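1,3-alpha-isomaltosidase (Kribbella flavida DSM 17836, PDB 5X3I) hydrolyses the alpha-1,3-glucosidic linkages of the cyclic tetrasaccharide cyclobis-(1-6)-alpha-nigerosyl, releasing isomaltose during its breakdown inside the cell. Local coordinates at residues R317-I326 with P604-H612; E537-R545 with P574-A585. The protein carries 1 engineered substitution. All blocks are in the same frame, centred on the assembly; numbering follows the deposited sequence.

Overall arrangement
Both contacts belong to the family 31 TIM barrel, whose eight parallel strands run from 302-304 round to 591-593, and their centres lie about 18 Å apart on the same side of the chain's centre. Both segments of contact 2 fall in the chain between 326 and 604, the two segments of contact 1. Contact 1 sets helix 311-323, which follows the first strand, against the start of helix 610-617, beyond the last strand; contact 2 joins helices 541-556 and 576-586, which precede and follow strand 562-565 in the chain. The two meet where Y579 and S539 of contact 2 probably hydrogen-bond R608 of contact 1. In contact 2 the S539 side chain is about 11 Å from that of D536, the inferred proton donor; contact 1 lies away from the active-site residues.

Contact 1 of 2, residues R317-I326 with P604-H612; sequences RMDTHRDLAI and PLRDRTPWH. With SO4 (sulfate ion), chain H; SO4 (sulfate ion), chain G.
W611 lies with one face against T320, whose methyl CG2 sits over the centre of the indole six-membered ring, 3.4 Å from its centroid, in a CH-pi contact. T320 turns CG2 anti to its own backbone N (its OG1, beside that N, bonds A316 O), while W611 takes the less usual chi1 of 56°, with CG between N and the carbonyl carbon. The far face of the indole is met near its rim by T609 OG1. At the CH2-CZ3 edge of the indole stands H321: W611 turns this edge to the face of the imidazole in an offset edge-to-face pair with planes at 85°, W611 CH2 lying 3.3 Å from H321 CD2. L324 CD1 reaches W611 CB at 3.7 Å, and I326 CD1 rests on the ring of P610, 4.1 Å from its CG. The imidazole of H321 is fixed at both nitrogens, ND1 giving a hydrogen bond to I326 O at 3.0 Å and NE2 paired with Y594 OH.

In the TIM barrel this packs the end of helix 311-323, finished by a Schellman motif at A325, on the first turn of helix 610-617, where T609 is the N-cap and its OG1 accepts from H612 N.

Past the indole, R317 bends at chi2 and crosses D607 at about a right angle. Its NE makes a salt-bridge hydrogen bond of 3.0 Å to D607 OD2, which also accepts from W308 NE1, so two N-H groups grip this buried oxygen. A water bridges the same pair, accepting from R317 NH2 and donating to D607 OD1, while L605 CD1 approaches R317 NH2 at 3.5 Å.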
loop_
_atom_site.group_PDB
_atom_site.type_symbol
_atom_site.label_atom_id
_atom_site.label_comp_id
_atom_site.label_asym_id
_atom_site.label_seq_id
_atom_site.Cartn_x
_atom_site.Cartn_y
_atom_site.Cartn_z
ATOM N N ARG A 317 -23.936 13.120 8.455
ATOM C CA ARG A 317 -23.222 13.248 7.190
ATOM C C ARG A 317 -23.974 12.544 6.048
ATOM O O ARG A 317 -24.057 13.072 4.944
ATOM C CB ARG A 317 -21.789 12.688 7.315
ATOM C CG ARG A 317 -20.871 13.438 8.311
ATOM C CD ARG A 317 -20.532 14.880 7.897
ATOM N NE ARG A 317 -19.756 15.544 8.944
ATOM C CZ ARG A 317 -20.287 16.218 9.958
ATOM N NH1 ARG A 317 -21.604 16.345 10.054
ATOM N NH2 ARG A 317 -19.508 16.757 10.884
ATOM N N MET A 318 -24.520 11.361 6.314
ATOM C CA MET A 318 -25.261 10.642 5.281
ATOM C C MET A 318 -26.606 11.330 4.997
ATOM O O MET A 318 -27.057 11.358 3.867
ATOM C CB MET A 318 -25.475 9.177 5.676
ATOM C CG MET A 318 -24.196 8.336 5.739
ATOM S SD MET A 318 -23.255 8.312 4.198
ATOM C CE MET A 318 -22.038 9.580 4.501
ATOM N N ASP A 319 -27.222 11.898 6.025
ATOM C CA ASP A 319 -28.449 12.663 5.827
ATOM C C ASP A 319 -28.160 13.848 4.908
ATOM O O ASP A 319 -28.961 14.174 4.042
ATOM C CB ASP A 319 -29.042 13.150 7.158
ATOM C CG ASP A 319 -29.817 12.067 7.890
ATOM O OD1 ASP A 319 -29.942 10.955 7.366
ATOM O OD2 ASP A 319 -30.311 12.335 8.998
ATOM N N THR A 320 -26.989 14.456 5.069
ATOM C CA THR A 320 -26.644 15.595 4.230
ATOM C C THR A 320 -26.461 15.156 2.776
ATOM O O THR A 320 -26.936 15.832 1.874
ATOM C CB THR A 320 -25.389 16.335 4.742
ATOM O OG1 THR A 320 -25.664 16.882 6.037
ATOM C CG2 THR A 320 -25.025 17.477 3.805
ATOM N N HIS A 321 -25.805 14.015 2.557
ATOM C CA HIS A 321 -25.710 13.431 1.219
ATOM C C HIS A 321 -27.098 13.297 0.601
ATOM O O HIS A 321 -27.316 13.677 -0.547
ATOM C CB HIS A 321 -25.040 12.051 1.256
ATOM C CG HIS A 321 -23.597 12.058 0.850
ATOM N ND1 HIS A 321 -23.192 12.002 -0.467
ATOM C CD2 HIS A 321 -22.462 12.096 1.590
ATOM C CE1 HIS A 321 -21.871 12.014 -0.520
ATOM N NE2 HIS A 321 -21.405 12.069 0.714
ATOM N N ARG A 322 -28.027 12.733 1.371
ATOM C CA ARG A 322 -29.395 12.541 0.901
ATOM C C ARG A 322 -30.069 13.874 0.582
ATOM O O ARG A 322 -30.659 14.033 -0.467
ATOM C CB ARG A 322 -30.237 11.790 1.943
ATOM C CG ARG A 322 -31.724 11.721 1.582
ATOM C CD ARG A 322 -32.604 11.499 2.810
ATOM N NE ARG A 322 -32.468 12.574 3.784
ATOM C CZ ARG A 322 -32.842 12.468 5.054
ATOM N NH1 ARG A 322 -33.379 11.334 5.498
ATOM N NH2 ARG A 322 -32.682 13.491 5.881
ATOM N N ASP A 323 -29.974 14.827 1.498
ATOM C CA ASP A 323 -30.693 16.083 1.335
ATOM C C ASP A 323 -30.132 16.922 0.187
ATOM O O ASP A 323 -30.867 17.675 -0.437
ATOM C CB ASP A 323 -30.685 16.871 2.644
ATOM C CG ASP A 323 -31.457 16.164 3.746
ATOM O OD1 ASP A 323 -32.325 15.337 3.428
ATOM O OD2 ASP A 323 -31.178 16.416 4.923
ATOM N N LEU A 324 -28.844 16.760 -0.122
ATOM C CA LEU A 324 -28.249 17.478 -1.248
ATOM C C LEU A 324 -28.323 16.664 -2.537
ATOM O O LEU A 324 -27.804 17.071 -3.562
ATOM C CB LEU A 324 -26.798 17.867 -0.943
ATOM C CG LEU A 324 -26.585 18.812 0.244
ATOM C CD1 LEU A 324 -25.096 19.104 0.490
ATOM C CD2 LEU A 324 -27.337 20.105 0.026
ATOM N N ALA A 325 -28.972 15.506 -2.466
ATOM C CA ALA A 325 -29.159 14.641 -3.620
ATOM C C ALA A 325 -27.828 14.268 -4.297
ATOM O O ALA A 325 -27.741 14.224 -5.518
ATOM C CB ALA A 325 -30.106 15.294 -4.623
ATOM N N ILE A 326 -26.802 14.030 -3.482
ATOM C CA ILE A 326 -25.538 13.469 -3.946
ATOM C C ILE A 326 -25.511 11.993 -3.602
ATOM O O ILE A 326 -25.354 11.625 -2.440
ATOM C CB ILE A 326 -24.321 14.157 -3.299
ATOM C CG1 ILE A 326 -24.370 15.672 -3.533
ATOM C CG2 ILE A 326 -23.011 13.530 -3.817
ATOM C CD1 ILE A 326 -23.491 16.471 -2.572
ATOM N N PRO A 604 -12.144 24.733 12.462
ATOM C CA PRO A 604 -13.146 24.150 11.570
ATOM C C PRO A 604 -12.816 22.711 11.171
ATOM O O PRO A 604 -11.693 22.256 11.370
ATOM C CB PRO A 604 -13.098 25.074 10.356
ATOM C CG PRO A 604 -11.681 25.503 10.304
ATOM C CD PRO A 604 -11.231 25.632 11.736
ATOM N N LEU A 605 -13.807 22.008 10.638
ATOM C CA LEU A 605 -13.625 20.642 10.174
ATOM C C LEU A 605 -12.673 20.568 8.987
ATOM O O LEU A 605 -12.534 21.512 8.229
ATOM C CB LEU A 605 -14.975 20.032 9.798
ATOM C CG LEU A 605 -16.024 20.029 10.915
ATOM C CD1 LEU A 605 -17.351 19.511 10.403
ATOM C CD2 LEU A 605 -15.544 19.201 12.091
ATOM N N ARG A 606 -11.960 19.455 8.895
ATOM C CA ARG A 606 -11.180 19.080 7.717
ATOM C C ARG A 606 -11.870 18.078 6.759
ATOM O O ARG A 606 -11.207 17.467 5.918
ATOM C CB ARG A 606 -9.797 18.621 8.141
ATOM C CG ARG A 606 -8.955 19.851 8.488
ATOM C CD ARG A 606 -7.471 19.581 8.622
ATOM N NE ARG A 606 -6.742 20.824 8.857
ATOM C CZ ARG A 606 -5.416 20.914 8.934
ATOM N NH1 ARG A 606 -4.659 19.836 8.798
ATOM N NH2 ARG A 606 -4.848 22.087 9.148
ATOM N N ASP A 607 -13.166 17.837 6.956
ATOM C CA ASP A 607 -13.926 16.948 6.068
ATOM C C ASP A 607 -13.701 17.264 4.584
ATOM O O ASP A 607 -13.537 18.414 4.184
ATOM C CB ASP A 607 -15.440 17.041 6.340
ATOM C CG ASP A 607 -15.872 16.329 7.613
ATOM O OD1 ASP A 607 -15.055 16.165 8.536
ATOM O OD2 ASP A 607 -17.058 15.941 7.691
ATOM N N ARG A 608 -13.619 16.207 3.795
ATOM C CA ARG A 608 -13.551 16.281 2.342
ATOM C C ARG A 608 -14.928 16.149 1.664
ATOM O O ARG A 608 -14.998 15.840 0.475
ATOM C CB ARG A 608 -12.576 15.247 1.792
ATOM C CG ARG A 608 -11.164 15.815 1.545
ATOM C CD ARG A 608 -10.516 16.395 2.812
ATOM N NE ARG A 608 -9.105 16.713 2.584
ATOM C CZ ARG A 608 -8.334 17.422 3.404
ATOM N NH1 ARG A 608 -8.820 17.914 4.534
ATOM N NH2 ARG A 608 -7.064 17.650 3.085
ATOM N N THR A 609 -16.008 16.202 2.441
ATOM C CA THR A 609 -17.348 16.216 1.841
ATOM C C THR A 609 -17.516 17.377 0.848
ATOM O O THR A 609 -16.927 18.433 1.013
ATOM C CB THR A 609 -18.456 16.308 2.913
ATOM O OG1 THR A 609 -18.367 17.560 3.605
ATOM C CG2 THR A 609 -18.350 15.150 3.894
ATOM N N PRO A 610 -18.309 17.174 -0.202
ATOM C CA PRO A 610 -18.504 18.239 -1.195
ATOM C C PRO A 610 -19.020 19.532 -0.566
ATOM O O PRO A 610 -18.583 20.613 -0.950
ATOM C CB PRO A 610 -19.548 17.650 -2.149
ATOM C CG PRO A 610 -19.453 16.193 -1.974
ATOM C CD PRO A 610 -19.036 15.946 -0.556
ATOM N N TRP A 611 -19.918 19.423 0.405
ATOM C CA TRP A 611 -20.503 20.613 0.996
ATOM C C TRP A 611 -19.546 21.317 1.941
ATOM O O TRP A 611 -19.572 22.538 2.037
ATOM C CB TRP A 611 -21.808 20.284 1.727
ATOM C CG TRP A 611 -21.702 19.241 2.795
ATOM C CD1 TRP A 611 -21.473 19.447 4.118
ATOM C CD2 TRP A 611 -21.858 17.828 2.630
ATOM N NE1 TRP A 611 -21.468 18.252 4.790
ATOM C CE2 TRP A 611 -21.698 17.242 3.895
ATOM C CE3 TRP A 611 -22.114 17.004 1.534
ATOM C CZ2 TRP A 611 -21.780 15.871 4.094
ATOM C CZ3 TRP A 611 -22.189 15.643 1.730
ATOM C CH2 TRP A 611 -22.028 15.089 3.001
ATOM N N HIS A 612 -18.709 20.567 2.651
ATOM C CA HIS A 612 -17.741 21.236 3.512
ATOM C C HIS A 612 -16.681 21.945 2.683
ATOM O O HIS A 612 -16.191 23.004 3.066
ATOM C CB HIS A 612 -17.065 20.281 4.479
ATOM C CG HIS A 612 -16.168 20.976 5.448
ATOM N ND1 HIS A 612 -16.641 21.880 6.372
ATOM C CD2 HIS A 612 -14.826 20.938 5.612
ATOM C CE1 HIS A 612 -15.631 22.355 7.077
ATOM N NE2 HIS A 612 -14.519 21.797 6.638
HETATM S S SO4 H . -7.224 24.597 8.667
HETATM O O1 SO4 H . -7.640 25.031 7.338
HETATM O O2 SO4 H . -8.167 23.613 9.202
HETATM O O3 SO4 H . -5.900 24.003 8.551
HETATM O O4 SO4 H . -7.166 25.744 9.567
HETATM S S SO4 G . -1.252 21.518 8.976
HETATM O O1 SO4 G . -1.994 22.754 8.767
HETATM O O2 SO4 G . -2.156 20.418 9.280
HETATM O O3 SO4 G . -0.502 21.204 7.764
HETATM O O4 SO4 G . -0.337 21.688 10.098
HETATM O O HOH W 1 -16.830 15.592 10.736
#

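Contact 2 of 2, residues E537-R545 with P574-A585; sequences EDSTWQAFR and PDAELYLRAAAA. With SO4 (sulfate ion), chain E; SO4 (sulfate ion), chain F.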
loop_
_atom_site.group_PDB
_atom_site.type_symbol
_atom_site.label_atom_id
_atom_site.label_comp_id
_atom_site.label_asym_id
_atom_site.label_seq_id
_atom_site.Cartn_x
_atom_site.Cartn_y
_atom_site.Cartn_z
ATOM N N GLU A 537 -2.018 10.937 1.307
ATOM C CA GLU A 537 -1.343 12.079 0.675
ATOM C C GLU A 537 -1.916 13.444 1.066
ATOM O O GLU A 537 -3.039 13.546 1.582
ATOM C CB GLU A 537 -1.371 11.956 -0.852
ATOM C CG GLU A 537 -0.094 11.379 -1.466
ATOM C CD GLU A 537 1.050 12.395 -1.567
ATOM O OE1 GLU A 537 1.147 13.300 -0.710
ATOM O OE2 GLU A 537 1.846 12.277 -2.523
ATOM N N ASP A 538 -1.138 14.497 0.812
ATOM C CA ASP A 538 -1.632 15.856 1.010
ATOM C C ASP A 538 -2.548 16.228 -0.137
ATOM O O ASP A 538 -2.611 15.504 -1.128
ATOM C CB ASP A 538 -0.482 16.868 1.083
ATOM C CG ASP A 538 0.409 16.661 2.287
ATOM O OD1 ASP A 538 -0.067 16.853 3.425
ATOM O OD2 ASP A 538 1.594 16.321 2.084
ATOM N N SER A 539 -3.171 17.402 -0.066
ATOM C CA SER A 539 -4.042 17.786 -1.153
ATOM C C SER A 539 -3.269 18.753 -2.028
ATOM O O SER A 539 -3.321 19.956 -1.811
ATOM C CB SER A 539 -5.304 18.475 -0.608
ATOM O OG SER A 539 -6.071 17.632 0.254
ATOM N N THR A 540 -2.744 18.232 -3.133
ATOM C CA THR A 540 -1.827 18.956 -4.009
ATOM C C THR A 540 -1.988 18.387 -5.383
ATOM O O THR A 540 -2.415 17.245 -5.531
ATOM C CB THR A 540 -0.317 18.815 -3.625
ATOM O OG1 THR A 540 0.091 17.447 -3.748
ATOM C CG2 THR A 540 -0.022 19.321 -2.234
ATOM N N TRP A 541 -1.602 19.154 -6.391
ATOM C CA TRP A 541 -1.643 18.651 -7.750
ATOM C C TRP A 541 -0.619 17.539 -7.927
ATOM O O TRP A 541 -0.855 16.584 -8.659
ATOM C CB TRP A 541 -1.406 19.780 -8.751
ATOM C CG TRP A 541 -2.474 20.808 -8.677
ATOM C CD1 TRP A 541 -2.484 21.922 -7.899
ATOM C CD2 TRP A 541 -3.716 20.797 -9.380
ATOM N NE1 TRP A 541 -3.649 22.619 -8.083
ATOM C CE2 TRP A 541 -4.424 21.950 -8.994
ATOM C CE3 TRP A 541 -4.295 19.929 -10.307
ATOM C CZ2 TRP A 541 -5.685 22.256 -9.496
ATOM C CZ3 TRP A 541 -5.549 20.237 -10.809
ATOM C CH2 TRP A 541 -6.227 21.392 -10.403
ATOM N N GLN A 542 0.513 17.664 -7.243
ATOM C CA GLN A 542 1.558 16.656 -7.339
ATOM C C GLN A 542 1.056 15.290 -6.854
ATOM O O GLN A 542 1.313 14.277 -7.480
ATOM C CB GLN A 542 2.803 17.085 -6.547
ATOM C CG GLN A 542 3.937 16.081 -6.645
ATOM C CD GLN A 542 5.206 16.522 -5.929
ATOM O OE1 GLN A 542 5.161 17.091 -4.844
ATOM N NE2 GLN A 542 6.343 16.248 -6.543
ATOM N N ALA A 543 0.329 15.272 -5.746
ATOM C CA ALA A 543 -0.232 14.022 -5.231
ATOM C C ALA A 543 -1.302 13.450 -6.171
ATOM O O ALA A 543 -1.405 12.243 -6.335
ATOM C CB ALA A 543 -0.801 14.234 -3.849
ATOM N N PHE A 544 -2.086 14.334 -6.775
ATOM C CA PHE A 544 -3.096 13.970 -7.767
ATOM C C PHE A 544 -2.412 13.203 -8.901
ATOM O O PHE A 544 -2.796 12.077 -9.227
ATOM C CB PHE A 544 -3.803 15.248 -8.252
ATOM C CG PHE A 544 -4.971 15.035 -9.209
ATOM C CD1 PHE A 544 -5.396 13.777 -9.599
ATOM C CD2 PHE A 544 -5.632 16.146 -9.736
ATOM C CE1 PHE A 544 -6.461 13.626 -10.487
ATOM C CE2 PHE A 544 -6.694 15.999 -10.620
ATOM C CZ PHE A 544 -7.108 14.734 -10.992
ATOM N N ARG A 545 -1.375 13.800 -9.478
ATOM C CA ARG A 545 -0.652 13.151 -10.564
ATOM C C ARG A 545 -0.034 11.832 -10.110
ATOM O O ARG A 545 -0.151 10.831 -10.801
ATOM C CB ARG A 545 0.433 14.082 -11.130
ATOM C CG ARG A 545 -0.127 15.344 -11.767
ATOM C CD ARG A 545 0.964 16.149 -12.473
ATOM N NE ARG A 545 1.828 16.858 -11.539
ATOM C CZ ARG A 545 1.646 18.116 -11.166
ATOM N NH1 ARG A 545 0.631 18.809 -11.653
ATOM N NH2 ARG A 545 2.490 18.690 -10.316
ATOM N N PRO A 574 -8.848 20.965 0.530
ATOM C CA PRO A 574 -8.445 21.359 -0.824
ATOM C C PRO A 574 -9.237 22.540 -1.363
ATOM O O PRO A 574 -10.408 22.694 -1.026
ATOM C CB PRO A 574 -8.739 20.105 -1.654
ATOM C CG PRO A 574 -9.726 19.336 -0.850
ATOM C CD PRO A 574 -9.304 19.569 0.564
ATOM N N ASP A 575 -8.608 23.348 -2.206
ATOM C CA ASP A 575 -9.323 24.409 -2.902
ATOM C C ASP A 575 -10.310 23.808 -3.908
ATOM O O ASP A 575 -10.214 22.633 -4.264
ATOM C CB ASP A 575 -8.347 25.366 -3.597
ATOM C CG ASP A 575 -7.445 24.666 -4.583
ATOM O OD1 ASP A 575 -7.827 24.546 -5.759
ATOM O OD2 ASP A 575 -6.349 24.228 -4.177
ATOM N N ALA A 576 -11.284 24.609 -4.327
ATOM C CA ALA A 576 -12.370 24.127 -5.179
ATOM C C ALA A 576 -11.885 23.543 -6.503
ATOM O O ALA A 576 -12.438 22.560 -6.990
ATOM C CB ALA A 576 -13.371 25.248 -5.437
ATOM N N GLU A 577 -10.854 24.141 -7.085
ATOM C CA GLU A 577 -10.393 23.705 -8.397
ATOM C C GLU A 577 -9.754 22.317 -8.350
ATOM O O GLU A 577 -10.083 21.460 -9.160
ATOM C CB GLU A 577 -9.407 24.716 -8.995
ATOM C CG GLU A 577 -8.856 24.303 -10.349
ATOM C CD GLU A 577 -7.882 25.324 -10.925
ATOM O OE1 GLU A 577 -7.357 26.144 -10.152
ATOM O OE2 GLU A 577 -7.640 25.299 -12.146
ATOM N N LEU A 578 -8.841 22.101 -7.413
ATOM C CA LEU A 578 -8.234 20.783 -7.239
ATOM C C LEU A 578 -9.300 19.732 -6.923
ATOM O O LEU A 578 -9.311 18.662 -7.508
ATOM C CB LEU A 578 -7.182 20.808 -6.129
ATOM C CG LEU A 578 -6.625 19.453 -5.690
ATOM C CD1 LEU A 578 -5.981 18.732 -6.851
ATOM C CD2 LEU A 578 -5.649 19.592 -4.519
ATOM N N TYR A 579 -10.198 20.058 -6.003
ATOM C CA TYR A 579 -11.241 19.119 -5.584
ATOM C C TYR A 579 -12.079 18.659 -6.780
ATOM O O TYR A 579 -12.259 17.467 -6.992
ATOM C CB TYR A 579 -12.127 19.761 -4.520
ATOM C CG TYR A 579 -13.151 18.845 -3.875
ATOM C CD1 TYR A 579 -12.764 17.828 -3.012
ATOM C CD2 TYR A 579 -14.506 19.026 -4.105
ATOM C CE1 TYR A 579 -13.705 17.007 -2.405
ATOM C CE2 TYR A 579 -15.455 18.217 -3.501
ATOM C CZ TYR A 579 -15.050 17.206 -2.653
ATOM O OH TYR A 579 -15.996 16.404 -2.052
ATOM N N LEU A 580 -12.546 19.609 -7.581
ATOM C CA LEU A 580 -13.414 19.291 -8.713
ATOM C C LEU A 580 -12.670 18.642 -9.876
ATOM O O LEU A 580 -13.233 17.811 -10.569
ATOM C CB LEU A 580 -14.145 20.549 -9.191
ATOM C CG LEU A 580 -15.225 21.020 -8.211
ATOM C CD1 LEU A 580 -15.708 22.410 -8.563
ATOM C CD2 LEU A 580 -16.388 20.028 -8.183
ATOM N N ARG A 581 -11.410 19.014 -10.094
ATOM C CA ARG A 581 -10.599 18.294 -11.078
ATOM C C ARG A 581 -10.420 16.847 -10.621
ATOM O O ARG A 581 -10.550 15.924 -11.403
ATOM C CB ARG A 581 -9.223 18.949 -11.278
ATOM C CG ARG A 581 -9.241 20.338 -11.915
ATOM C CD ARG A 581 -9.998 20.380 -13.235
ATOM N NE ARG A 581 -9.653 21.570 -14.007
ATOM C CZ ARG A 581 -10.325 22.002 -15.066
ATOM N NH1 ARG A 581 -11.401 21.350 -15.481
ATOM N NH2 ARG A 581 -9.932 23.093 -15.704
ATOM N N ALA A 582 -10.113 16.671 -9.344
ATOM C CA ALA A 582 -9.947 15.337 -8.782
ATOM C C ALA A 582 -11.247 14.549 -8.868
ATOM O O ALA A 582 -11.256 13.414 -9.318
ATOM C CB ALA A 582 -9.482 15.418 -7.345
ATOM N N ALA A 583 -12.339 15.169 -8.431
ATOM C CA ALA A 583 -13.638 14.503 -8.418
ATOM C C ALA A 583 -14.045 14.058 -9.819
ATOM O O ALA A 583 -14.518 12.944 -9.998
ATOM C CB ALA A 583 -14.700 15.412 -7.817
ATOM N N ALA A 584 -13.847 14.926 -10.807
ATOM C CA ALA A 584 -14.246 14.605 -12.172
ATOM C C ALA A 584 -13.481 13.415 -12.731
ATOM O O ALA A 584 -14.078 12.512 -13.305
ATOM C CB ALA A 584 -14.072 15.803 -13.071
ATOM N N ALA A 585 -12.162 13.406 -12.558
ATOM C CA ALA A 585 -11.353 12.295 -13.039
ATOM C C ALA A 585 -11.699 11.014 -12.293
ATOM O O ALA A 585 -11.734 9.942 -12.874
ATOM C CB ALA A 585 -9.847 12.610 -12.894
HETATM S S SO4 E . 1.148 21.485 -5.772
HETATM O O1 SO4 E . -0.280 21.581 -5.459
HETATM O O2 SO4 E . 1.441 20.294 -6.553
HETATM O O3 SO4 E . 1.520 22.667 -6.538
HETATM O O4 SO4 E . 1.882 21.439 -4.513
HETATM S S SO4 F . 5.259 15.865 -10.586
HETATM O O1 SO4 F . 5.636 16.082 -11.978
HETATM O O2 SO4 F . 3.954 15.207 -10.545
HETATM O O3 SO4 F . 6.247 15.010 -9.938
HETATM O O4 SO4 F . 5.215 17.149 -9.895
#
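W541 and L578 lie alongside each other, pointing opposite ways, where two helices of the TIM barrel, 541-556 and 576-586, pack side by side; their segments 541-545 and 576-585 run nearly parallel at 9°, with axes 11.1 Å apart. L578 sends CG anti to its backbone N (chi1 171°) and splits its branches: CD1 stands over the centre of the indole six-membered ring, a CH-pi contact of 4.0 Å to the centroid, while CD2 reaches the backbone between S539 and T540, 3.5 Å from T540 N. The rim of the same indole is met in its plane by the aliphatic carbons of two charged residues, E577 CG and R581 CG, the latter 3.5 Å from W541 CH2. Their polar ends turn elsewhere, E577 OE2 to G690 N and R581 NH2 to V721 O. One turn on from W541, F544 lays its ring against the second helix: A582 CB lies over one face, A585 CB at the edge 4.0 Å from F544 CZ, and L578 CD1 lies 3.9 Å from F544 CD2.

Both helix starts are capped by side chains, T540 OG1 accepting from A543 N and D575 OD1 from L578 N. A sulfate, probably from the crystallisation liquor, takes the first-turn amides: W541 N bonds its O1 at 2.9 Å, and Q542 N its O2.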